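Local coordinates for cytochrome P450 (Picrophilus torridus, PDB 2RFB), which binds heme and probably acts as a monooxygenase, inserting one atom of molecular oxygen into its substrates, at residues Y16-V21 with E268-E273; I45-I48 with E54-E57; T225-S230 with I279-M284. All coordinates share one frame; numbering follows the deposited sequence.

In the fold
Contacts 1 and 3 share one neighbourhood, their centres about 12 Å apart: residues 268-273 and 279-284 belong to the same long loop, and contact 1 holds it to the start of helix 18-26 while contact 3 holds it to the end of helix 218-228. Met284 O accepts from Tyr18 OH, and Asp272 O accepts from Arg281 NH1, so the two are directly bonded. Both are partly buried. Contact 2 stands about 28 Å from contact 3, centre to centre, fully buried beside a heme propionate. Chemistry follows place: aromatic stacking in contact 1, two arginines sharing a carboxylate in contact 3, and a weak histidine-to-carbonyl bond together with heme packing in contact 2.

Contact 1 (Y16-V21 with E268-E273); sequences YKYSDV and ETFFDE. With SO4 (sulfate ion), chain E.
An aromatic cluster of Tyr18, Phe270 and Phe271 joins the first turn of helix 18-26 to the loop that follows helix 261-264. Tyr18 and Phe270 form a face-to-face stack, their centroids 4.2 Å apart and their planes inclined by 19°. The rings are displaced: Tyr18 CD2 sits over the centre of the Phe270 ring, whereas Phe270 CG lies toward the rim of the Tyr18 ring, and Tyr18 CE2 meets Phe270 CE2 at 3.7 Å. With CG opposite the backbone N (chi1 -178°), the tyrosine ring extends from the helix to the loop. Phe271 approaches Tyr18 obliquely, its CE1 3.8 Å from Tyr18 CD1. The loop precedes the stretch that supplies the third residue of the P450 Glu-Arg-Arg triad, Arg281, and here it meets the N-terminal helix. Tyr18 is fixed at both ends, its OH bonded to Met284 O and its backbone N to Asp267 OD2, while Phe271 makes a cation-pi contact with Arg227. With an alanine in place of Phe270 the stack is gone, and Tyr18 is likely to lose packing on that face, with a gap opened beside Ser19. Beyond the rings, Asp272 N donates to sulfate O1 over 2.6 Å.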
loop_
_atom_site.group_PDB
_atom_site.type_symbol
_atom_site.label_atom_id
_atom_site.label_comp_id
_atom_site.label_asym_id
_atom_site.label_seq_id
_atom_site.Cartn_x
_atom_site.Cartn_y
_atom_site.Cartn_z
ATOM N N TYR A 16 15.645 -6.535 11.471
ATOM C CA TYR A 16 16.128 -5.416 10.658
ATOM C C TYR A 16 16.870 -5.792 9.393
ATOM O O TYR A 16 16.777 -5.076 8.417
ATOM C CB TYR A 16 17.111 -4.585 11.481
ATOM C CG TYR A 16 16.531 -3.964 12.694
ATOM C CD1 TYR A 16 16.821 -4.481 13.953
ATOM C CD2 TYR A 16 15.694 -2.834 12.599
ATOM C CE1 TYR A 16 16.301 -3.897 15.079
ATOM C CE2 TYR A 16 15.158 -2.240 13.737
ATOM C CZ TYR A 16 15.461 -2.793 14.966
ATOM O OH TYR A 16 14.967 -2.232 16.129
ATOM N N LYS A 17 17.664 -6.853 9.444
ATOM C CA LYS A 17 18.504 -7.272 8.351
ATOM C C LYS A 17 17.649 -7.838 7.276
ATOM O O LYS A 17 16.662 -8.511 7.560
ATOM C CB LYS A 17 19.445 -8.387 8.787
ATOM C CG LYS A 17 20.583 -7.988 9.684
ATOM C CD LYS A 17 21.513 -9.178 9.838
ATOM C CE LYS A 17 21.185 -10.109 11.023
ATOM N NZ LYS A 17 22.362 -11.051 11.291
ATOM N N TYR A 18 18.029 -7.564 6.032
ATOM C CA TYR A 18 17.277 -8.023 4.867
ATOM C C TYR A 18 17.088 -9.538 4.862
ATOM O O TYR A 18 15.974 -9.993 4.711
ATOM C CB TYR A 18 17.948 -7.541 3.588
ATOM C CG TYR A 18 17.259 -7.896 2.274
ATOM C CD1 TYR A 18 16.693 -6.908 1.484
ATOM C CD2 TYR A 18 17.254 -9.216 1.788
ATOM C CE1 TYR A 18 16.074 -7.223 0.269
ATOM C CE2 TYR A 18 16.653 -9.551 0.577
ATOM C CZ TYR A 18 16.077 -8.548 -0.196
ATOM O OH TYR A 18 15.463 -8.882 -1.407
ATOM N N SER A 19 18.137 -10.333 5.050
ATOM C CA SER A 19 17.897 -11.761 5.058
ATOM C C SER A 19 16.993 -12.220 6.166
ATOM O O SER A 19 16.302 -13.220 5.989
ATOM C CB SER A 19 19.179 -12.582 5.069
ATOM O OG SER A 19 20.077 -11.969 5.942
ATOM N N ASP A 20 16.978 -11.518 7.302
ATOM C CA ASP A 20 16.115 -11.932 8.405
ATOM C C ASP A 20 14.678 -11.509 8.147
ATOM O O ASP A 20 13.752 -12.277 8.407
ATOM C CB ASP A 20 16.616 -11.362 9.719
ATOM C CG ASP A 20 17.903 -11.969 10.149
ATOM O OD1 ASP A 20 18.193 -13.138 9.780
ATOM O OD2 ASP A 20 18.634 -11.287 10.886
ATOM N N VAL A 21 14.477 -10.292 7.634
ATOM C CA VAL A 21 13.128 -9.852 7.277
ATOM C C VAL A 21 12.525 -10.861 6.303
ATOM O O VAL A 21 11.443 -11.398 6.537
ATOM C CB VAL A 21 13.085 -8.390 6.729
ATOM C CG1 VAL A 21 11.691 -8.036 6.195
ATOM C CG2 VAL A 21 13.489 -7.364 7.837
ATOM N N GLU A 268 23.399 -2.919 3.379
ATOM C CA GLU A 268 24.619 -2.923 2.543
ATOM C C GLU A 268 25.025 -4.294 2.037
ATOM O O GLU A 268 25.730 -4.407 1.040
ATOM C CB GLU A 268 25.800 -2.342 3.324
ATOM C CG GLU A 268 25.558 -0.896 3.756
ATOM C CD GLU A 268 26.541 -0.399 4.806
ATOM O OE1 GLU A 268 27.542 -1.143 5.075
ATOM O OE2 GLU A 268 26.299 0.733 5.343
ATOM N N THR A 269 24.579 -5.334 2.720
ATOM C CA THR A 269 24.822 -6.694 2.287
ATOM C C THR A 269 24.069 -7.053 1.017
ATOM O O THR A 269 24.479 -7.918 0.292
ATOM C CB THR A 269 24.455 -7.648 3.434
ATOM O OG1 THR A 269 25.454 -7.526 4.459
ATOM C CG2 THR A 269 24.362 -9.102 2.973
ATOM N N PHE A 270 22.949 -6.400 0.746
ATOM C CA PHE A 270 22.185 -6.709 -0.450
ATOM C C PHE A 270 22.191 -5.580 -1.446
ATOM O O PHE A 270 21.944 -5.794 -2.634
ATOM C CB PHE A 270 20.737 -7.078 -0.097
ATOM C CG PHE A 270 20.574 -8.504 0.223
ATOM C CD1 PHE A 270 20.949 -8.984 1.484
ATOM C CD2 PHE A 270 20.087 -9.379 -0.734
ATOM C CE1 PHE A 270 20.844 -10.342 1.793
ATOM C CE2 PHE A 270 19.965 -10.715 -0.453
ATOM C CZ PHE A 270 20.353 -11.225 0.817
ATOM N N PHE A 271 22.460 -4.371 -0.991
ATOM C CA PHE A 271 22.476 -3.280 -1.929
ATOM C C PHE A 271 23.794 -2.562 -1.827
ATOM O O PHE A 271 24.181 -2.122 -0.743
ATOM C CB PHE A 271 21.314 -2.331 -1.639
ATOM C CG PHE A 271 19.971 -2.988 -1.687
ATOM C CD1 PHE A 271 19.318 -3.343 -0.511
ATOM C CD2 PHE A 271 19.355 -3.267 -2.906
ATOM C CE1 PHE A 271 18.081 -3.958 -0.531
ATOM C CE2 PHE A 271 18.065 -3.896 -2.951
ATOM C CZ PHE A 271 17.432 -4.232 -1.745
ATOM N N ASP A 272 24.496 -2.439 -2.943
ATOM C CA ASP A 272 25.736 -1.651 -2.951
ATOM C C ASP A 272 25.324 -0.191 -2.790
ATOM O O ASP A 272 24.425 0.291 -3.485
ATOM C CB ASP A 272 26.487 -1.833 -4.269
ATOM C CG ASP A 272 28.002 -1.735 -4.106
ATOM O OD1 ASP A 272 28.591 -0.773 -4.657
ATOM O OD2 ASP A 272 28.617 -2.633 -3.453
ATOM N N GLU A 273 25.946 0.494 -1.838
ATOM C CA GLU A 273 25.691 1.899 -1.586
ATOM C C GLU A 273 24.228 2.161 -1.293
ATOM O O GLU A 273 23.555 2.927 -1.995
ATOM C CB GLU A 273 26.223 2.757 -2.744
ATOM C CG GLU A 273 27.767 2.714 -2.843
ATOM C CD GLU A 273 28.337 3.680 -3.876
ATOM O OE1 GLU A 273 28.270 3.371 -5.086
ATOM O OE2 GLU A 273 28.861 4.753 -3.479
HETATM S S SO4 E . 23.244 -2.996 -6.255
HETATM O O1 SO4 E . 24.124 -3.608 -5.262
HETATM O O2 SO4 E . 23.607 -1.581 -6.315
HETATM O O3 SO4 E . 23.373 -3.522 -7.618
HETATM O O4 SO4 E . 21.889 -3.300 -5.746
#

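Contact 2 (I45-I48 with E54-E57); sequences ISFI and EHKE. With HEM (protoporphyrin IX containing Fe), chain G; SO4 (sulfate ion), chain F.
The chain runs through a short 3-10 segment at Phe47 and Ile48 before entering helix 52-66, bringing Phe47 CA within 5.5 Å of His55 CA. Across this turn His55 ND1 donates a weak hydrogen bond to Phe47 O, long at 3.3 Å but nearly straight at 172°, with the carbonyl oxygen at the edge of the imidazole and in its plane. The other ring nitrogen, NE2, is bonded weakly to Ile292 O, and these two weak bonds are consistent with a preferred ring orientation. Phe47 places CG between its backbone N and carbonyl carbon (chi1 64°), which turns the phenyl ring toward the heme: its CE1 lies 3.6 Å from heme CGD, with that carboxylate carbon at the ring edge, and its CZ is 3.8 Å from heme CMD. Ile48 adds CG1 at 3.7 Å from heme O1D. His55 and Arg59 match the His-x-x-x-Arg pattern of the P450 C helix, and both bind heme in this protein; Arg59 NH1, His293 ND1 and Arg238 NH1 are hydrogen-bonded to it. The contact sits between helix 52-66 and helix 175-206, whose Leu184 packs on Phe47, while His293 from the loop before helix 298-315 meets the His55 ring edge-to-face.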
loop_
_atom_site.group_PDB
_atom_site.type_symbol
_atom_site.label_atom_id
_atom_site.label_comp_id
_atom_site.label_asym_id
_atom_site.label_seq_id
_atom_site.Cartn_x
_atom_site.Cartn_y
_atom_site.Cartn_z
ATOM N N ILE A 45 -7.742 -6.369 8.840
ATOM C CA ILE A 45 -8.995 -7.122 8.617
ATOM C C ILE A 45 -8.964 -7.998 7.355
ATOM O O ILE A 45 -8.069 -7.877 6.509
ATOM C CB ILE A 45 -10.178 -6.154 8.470
ATOM C CG1 ILE A 45 -9.969 -5.251 7.241
ATOM C CG2 ILE A 45 -10.424 -5.392 9.793
ATOM C CD1 ILE A 45 -10.397 -3.813 7.457
ATOM N N SER A 46 -9.983 -8.842 7.197
ATOM C CA SER A 46 -10.075 -9.756 6.059
ATOM C C SER A 46 -8.845 -10.652 5.924
ATOM O O SER A 46 -8.300 -11.105 6.926
ATOM C CB SER A 46 -10.341 -9.021 4.742
ATOM O OG SER A 46 -10.315 -9.960 3.666
ATOM N N PHE A 47 -8.411 -10.911 4.695
ATOM C CA PHE A 47 -7.468 -11.979 4.480
ATOM C C PHE A 47 -6.020 -11.645 4.822
ATOM O O PHE A 47 -5.173 -12.547 4.855
ATOM C CB PHE A 47 -7.636 -12.628 3.090
ATOM C CG PHE A 47 -7.358 -11.705 1.922
ATOM C CD1 PHE A 47 -6.048 -11.430 1.517
ATOM C CD2 PHE A 47 -8.396 -11.137 1.214
ATOM C CE1 PHE A 47 -5.783 -10.555 0.445
ATOM C CE2 PHE A 47 -8.128 -10.270 0.119
ATOM C CZ PHE A 47 -6.829 -9.987 -0.255
ATOM N N ILE A 48 -5.731 -10.382 5.113
ATOM C CA ILE A 48 -4.396 -10.012 5.573
ATOM C C ILE A 48 -4.011 -10.683 6.888
ATOM O O ILE A 48 -2.836 -10.938 7.118
ATOM C CB ILE A 48 -4.144 -8.445 5.605
ATOM C CG1 ILE A 48 -2.651 -8.127 5.442
ATOM C CG2 ILE A 48 -4.818 -7.722 6.837
ATOM C CD1 ILE A 48 -2.364 -6.596 5.163
ATOM N N GLU A 54 -6.756 -21.076 4.601
ATOM C CA GLU A 54 -7.871 -20.125 4.507
ATOM C C GLU A 54 -7.545 -18.813 3.745
ATOM O O GLU A 54 -8.413 -18.248 3.059
ATOM C CB GLU A 54 -8.404 -19.807 5.914
ATOM C CG GLU A 54 -9.686 -19.006 5.970
ATOM C CD GLU A 54 -10.243 -18.905 7.394
ATOM O OE1 GLU A 54 -10.660 -19.954 7.957
ATOM O OE2 GLU A 54 -10.271 -17.780 7.950
ATOM N N HIS A 55 -6.300 -18.347 3.846
ATOM C CA HIS A 55 -5.908 -17.081 3.214
ATOM C C HIS A 55 -5.906 -17.176 1.681
ATOM O O HIS A 55 -6.232 -16.213 1.011
ATOM C CB HIS A 55 -4.539 -16.604 3.762
ATOM C CG HIS A 55 -3.670 -15.896 2.760
ATOM N ND1 HIS A 55 -3.479 -14.526 2.768
ATOM C CD2 HIS A 55 -2.931 -16.370 1.727
ATOM C CE1 HIS A 55 -2.655 -14.195 1.788
ATOM N NE2 HIS A 55 -2.314 -15.298 1.140
ATOM N N LYS A 56 -5.531 -18.328 1.138
ATOM C CA LYS A 56 -5.364 -18.491 -0.316
ATOM C C LYS A 56 -6.732 -18.524 -0.970
ATOM O O LYS A 56 -6.955 -17.948 -2.047
ATOM C CB LYS A 56 -4.613 -19.804 -0.612
ATOM C CG LYS A 56 -4.223 -20.035 -2.070
ATOM C CD LYS A 56 -3.721 -21.469 -2.288
ATOM C CE LYS A 56 -3.448 -21.751 -3.757
ATOM N NZ LYS A 56 -4.699 -22.085 -4.527
ATOM N N GLU A 57 -7.648 -19.200 -0.283
ATOM C CA GLU A 57 -9.038 -19.253 -0.681
ATOM C C GLU A 57 -9.560 -17.837 -0.832
ATOM O O GLU A 57 -10.126 -17.501 -1.860
ATOM C CB GLU A 57 -9.888 -20.067 0.309
ATOM C CG GLU A 57 -9.510 -21.536 0.391
ATOM C CD GLU A 57 -10.428 -22.362 1.303
ATOM O OE1 GLU A 57 -11.594 -21.930 1.515
ATOM O OE2 GLU A 57 -9.992 -23.451 1.775
HETATM C CHA HEM G . -0.332 -6.371 1.334
HETATM C CHB HEM G . 2.843 -2.621 0.960
HETATM C CHC HEM G . -0.224 -0.630 -2.382
HETATM C CHD HEM G . -3.689 -3.952 -1.497
HETATM C C1A HEM G . 0.794 -5.543 1.478
HETATM C C2A HEM G . 1.963 -5.849 2.269
HETATM C C3A HEM G . 2.824 -4.788 2.142
HETATM C C4A HEM G . 2.208 -3.857 1.269
HETATM C CMA HEM G . 4.281 -4.480 2.761
HETATM C CAA HEM G . 2.156 -7.167 3.097
HETATM C CBA HEM G . 1.636 -7.035 4.552
HETATM C CGA HEM G . 2.018 -8.333 5.209
HETATM O O1A HEM G . 2.852 -9.131 4.643
HETATM O O2A HEM G . 1.488 -8.569 6.312
HETATM C C1B HEM G . 2.299 -1.755 -0.009
HETATM C C2B HEM G . 2.942 -0.621 -0.628
HETATM C C3B HEM G . 2.020 -0.135 -1.524
HETATM C C4B HEM G . 0.853 -0.931 -1.481
HETATM C CMB HEM G . 4.416 -0.160 -0.239
HETATM C CAB HEM G . 1.892 1.077 -2.573
HETATM C CBB HEM G . 3.007 1.768 -3.134
HETATM C C1C HEM G . -1.455 -1.350 -2.579
HETATM C C2C HEM G . -2.603 -1.177 -3.499
HETATM C C3C HEM G . -3.523 -2.123 -3.184
HETATM C C4C HEM G . -3.037 -2.871 -2.094
HETATM C CMC HEM G . -2.874 -0.135 -4.678
HETATM C CAC HEM G . -4.905 -2.400 -3.898
HETATM C CBC HEM G . -6.067 -2.454 -3.221
HETATM C C1D HEM G . -3.072 -4.924 -0.642
HETATM C C2D HEM G . -3.704 -6.117 -0.128
HETATM C C3D HEM G . -2.640 -6.802 0.750
HETATM C C4D HEM G . -1.493 -5.991 0.649
HETATM C CMD HEM G . -5.168 -6.618 -0.338
HETATM C CAD HEM G . -2.655 -8.115 1.605
HETATM C CBD HEM G . -2.342 -9.291 0.654
HETATM C CGD HEM G . -2.361 -10.585 1.404
HETATM O O1D HEM G . -2.325 -10.536 2.676
HETATM O O2D HEM G . -2.419 -11.666 0.745
HETATM N NA HEM G . 0.978 -4.306 0.852
HETATM N NB HEM G . 1.005 -1.941 -0.584
HETATM N NC HEM G . -1.791 -2.422 -1.752
HETATM N ND HEM G . -1.745 -4.878 -0.153
HETATM FE FE HEM G . -0.375 -3.525 -0.576
HETATM S S SO4 F . -12.210 -9.406 9.907
HETATM O O1 SO4 F . -10.953 -10.078 10.269
HETATM O O2 SO4 F . -12.143 -7.964 10.127
HETATM O O3 SO4 F . -12.489 -9.690 8.488
HETATM O O4 SO4 F . -13.276 -9.936 10.761
#

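Contact 3 (T225-S230 with I279-M284); sequences TLRYYS and IGRREM
Arg227 and Arg281 carry this contact, burying equal areas against each other. Their guanidinium groups lie over one another's faces with the planes turned 51° apart, and Arg227 NH1 comes to 3.4 Å from Arg281 NE. Both atoms are donors, so they do not bond to each other; each instead forms a salt bridge to Glu224 OE2. One carboxylate oxygen between two cationic groups accounts for the close approach and would be expected to balance much of their charge. This is the Glu-Arg-Arg triad of P450s: Glu224 and Arg227 are the pair of the Glu-x-x-Arg motif in the K helix, here helix 218-228, and Arg281 comes from the meander. Arg281 reaches in with an extended chain from CG to NE, whereas Arg227 bends at its third torsion (132°), and Arg227 CD touches Arg281 CD at 3.9 Å. Arg227 NH2 bonds to Pro274 O, while Arg281 gives NH1 to Asp272 O and NH2 to Leu276 O. Just past the helix end, Ser230 OG donates to Leu226 O over 2.6 Å. The helix leans on helix 175-206, where Thr225 and Leu226 touch Leu196, and Leu226 also reaches the heme, while the 279-284 loop continues toward helix 298-315.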
loop_
_atom_site.group_PDB
_atom_site.type_symbol
_atom_site.label_atom_id
_atom_site.label_comp_id
_atom_site.label_asym_id
_atom_site.label_seq_id
_atom_site.Cartn_x
_atom_site.Cartn_y
_atom_site.Cartn_z
ATOM N N THR A 225 12.374 4.225 -5.642
ATOM C CA THR A 225 11.740 4.982 -4.556
ATOM C C THR A 225 11.219 4.020 -3.477
ATOM O O THR A 225 11.299 4.313 -2.273
ATOM C CB THR A 225 10.608 5.935 -5.065
ATOM O OG1 THR A 225 11.115 6.802 -6.112
ATOM C CG2 THR A 225 10.066 6.789 -3.901
ATOM N N LEU A 226 10.638 2.910 -3.916
ATOM C CA LEU A 226 10.004 1.905 -3.030
ATOM C C LEU A 226 11.053 1.401 -2.078
ATOM O O LEU A 226 10.846 1.277 -0.860
ATOM C CB LEU A 226 9.410 0.713 -3.846
ATOM C CG LEU A 226 8.057 1.129 -4.457
ATOM C CD1 LEU A 226 7.673 0.325 -5.654
ATOM C CD2 LEU A 226 6.891 1.170 -3.454
ATOM N N ARG A 227 12.207 1.152 -2.651
ATOM C CA ARG A 227 13.335 0.729 -1.867
ATOM C C ARG A 227 13.815 1.827 -0.899
ATOM O O ARG A 227 14.163 1.554 0.279
ATOM C CB ARG A 227 14.461 0.411 -2.821
ATOM C CG ARG A 227 15.555 -0.340 -2.152
ATOM C CD ARG A 227 16.884 -0.134 -2.965
ATOM N NE ARG A 227 17.764 0.202 -1.911
ATOM C CZ ARG A 227 18.392 1.334 -1.701
ATOM N NH1 ARG A 227 18.420 2.309 -2.581
ATOM N NH2 ARG A 227 19.081 1.402 -0.571
ATOM N N TYR A 228 13.860 3.054 -1.400
ATOM C CA TYR A 228 14.660 4.041 -0.736
ATOM C C TYR A 228 13.859 4.841 0.299
ATOM O O TYR A 228 14.386 5.130 1.380
ATOM C CB TYR A 228 15.306 4.891 -1.788
ATOM C CG TYR A 228 16.227 5.993 -1.380
ATOM C CD1 TYR A 228 17.578 5.766 -1.235
ATOM C CD2 TYR A 228 15.765 7.318 -1.292
ATOM C CE1 TYR A 228 18.444 6.770 -0.881
ATOM C CE2 TYR A 228 16.632 8.366 -0.989
ATOM C CZ TYR A 228 17.981 8.084 -0.781
ATOM O OH TYR A 228 18.888 9.111 -0.530
ATOM N N TYR A 229 12.601 5.160 -0.025
ATOM C CA TYR A 229 11.651 5.817 0.898
ATOM C C TYR A 229 10.354 4.954 0.981
ATOM O O TYR A 229 9.300 5.293 0.405
ATOM C CB TYR A 229 11.357 7.214 0.379
ATOM C CG TYR A 229 12.472 8.208 0.593
ATOM C CD1 TYR A 229 12.720 9.182 -0.351
ATOM C CD2 TYR A 229 13.273 8.202 1.757
ATOM C CE1 TYR A 229 13.742 10.148 -0.181
ATOM C CE2 TYR A 229 14.303 9.162 1.944
ATOM C CZ TYR A 229 14.511 10.150 0.953
ATOM O OH TYR A 229 15.501 11.142 1.035
ATOM N N SER A 230 10.463 3.804 1.667
ATOM C CA SER A 230 9.421 2.788 1.648
ATOM C C SER A 230 8.175 3.324 2.332
ATOM O O SER A 230 8.226 3.728 3.480
ATOM C CB SER A 230 9.886 1.519 2.352
ATOM O OG SER A 230 11.078 1.044 1.767
ATOM N N ILE A 279 18.788 4.099 -9.896
ATOM C CA ILE A 279 17.856 3.371 -10.745
ATOM C C ILE A 279 18.621 2.186 -11.309
ATOM O O ILE A 279 19.786 2.333 -11.658
ATOM C CB ILE A 279 17.400 4.222 -11.973
ATOM C CG1 ILE A 279 16.566 5.404 -11.580
ATOM C CG2 ILE A 279 16.618 3.393 -12.973
ATOM C CD1 ILE A 279 16.616 6.510 -12.647
ATOM N N GLY A 280 17.952 1.039 -11.424
ATOM C CA GLY A 280 18.472 -0.147 -12.115
ATOM C C GLY A 280 19.228 -1.113 -11.233
ATOM O O GLY A 280 20.068 -1.860 -11.726
ATOM N N ARG A 281 18.955 -1.104 -9.928
ATOM C CA ARG A 281 19.508 -2.110 -9.013
ATOM C C ARG A 281 18.935 -3.507 -9.261
ATOM O O ARG A 281 17.791 -3.657 -9.726
ATOM C CB ARG A 281 19.236 -1.728 -7.557
ATOM C CG ARG A 281 20.082 -0.594 -7.075
ATOM C CD ARG A 281 19.533 -0.169 -5.783
ATOM N NE ARG A 281 20.117 1.050 -5.221
ATOM C CZ ARG A 281 21.315 1.099 -4.638
ATOM N NH1 ARG A 281 22.076 0.013 -4.581
ATOM N NH2 ARG A 281 21.747 2.246 -4.121
ATOM N N ARG A 282 19.729 -4.519 -8.897
ATOM C CA ARG A 282 19.497 -5.920 -9.285
ATOM C C ARG A 282 18.651 -6.679 -8.275
ATOM O O ARG A 282 17.846 -7.562 -8.648
ATOM C CB ARG A 282 20.829 -6.641 -9.400
ATOM C CG ARG A 282 21.877 -5.872 -10.206
ATOM C CD ARG A 282 22.912 -6.834 -10.821
ATOM N NE ARG A 282 22.347 -7.807 -11.770
ATOM C CZ ARG A 282 23.068 -8.728 -12.413
ATOM N NH1 ARG A 282 24.383 -8.805 -12.223
ATOM N NH2 ARG A 282 22.482 -9.572 -13.269
ATOM N N GLU A 283 18.853 -6.355 -6.998
ATOM C CA GLU A 283 18.211 -7.114 -5.953
ATOM C C GLU A 283 16.804 -6.556 -5.755
ATOM O O GLU A 283 16.580 -5.411 -6.039
ATOM C CB GLU A 283 19.051 -7.113 -4.659
ATOM C CG GLU A 283 20.396 -7.896 -4.757
ATOM C CD GLU A 283 20.242 -9.428 -4.590
ATOM O OE1 GLU A 283 19.439 -9.849 -3.703
ATOM O OE2 GLU A 283 20.918 -10.200 -5.342
ATOM N N MET A 284 15.874 -7.402 -5.334
ATOM C CA MET A 284 14.516 -7.023 -5.078
ATOM C C MET A 284 14.459 -6.309 -3.705
ATOM O O MET A 284 15.118 -6.729 -2.760
ATOM C CB MET A 284 13.645 -8.283 -5.051
ATOM C CG MET A 284 12.146 -8.050 -4.698
ATOM S SD MET A 284 11.343 -9.579 -4.017
ATOM C CE MET A 284 12.381 -10.778 -4.817
#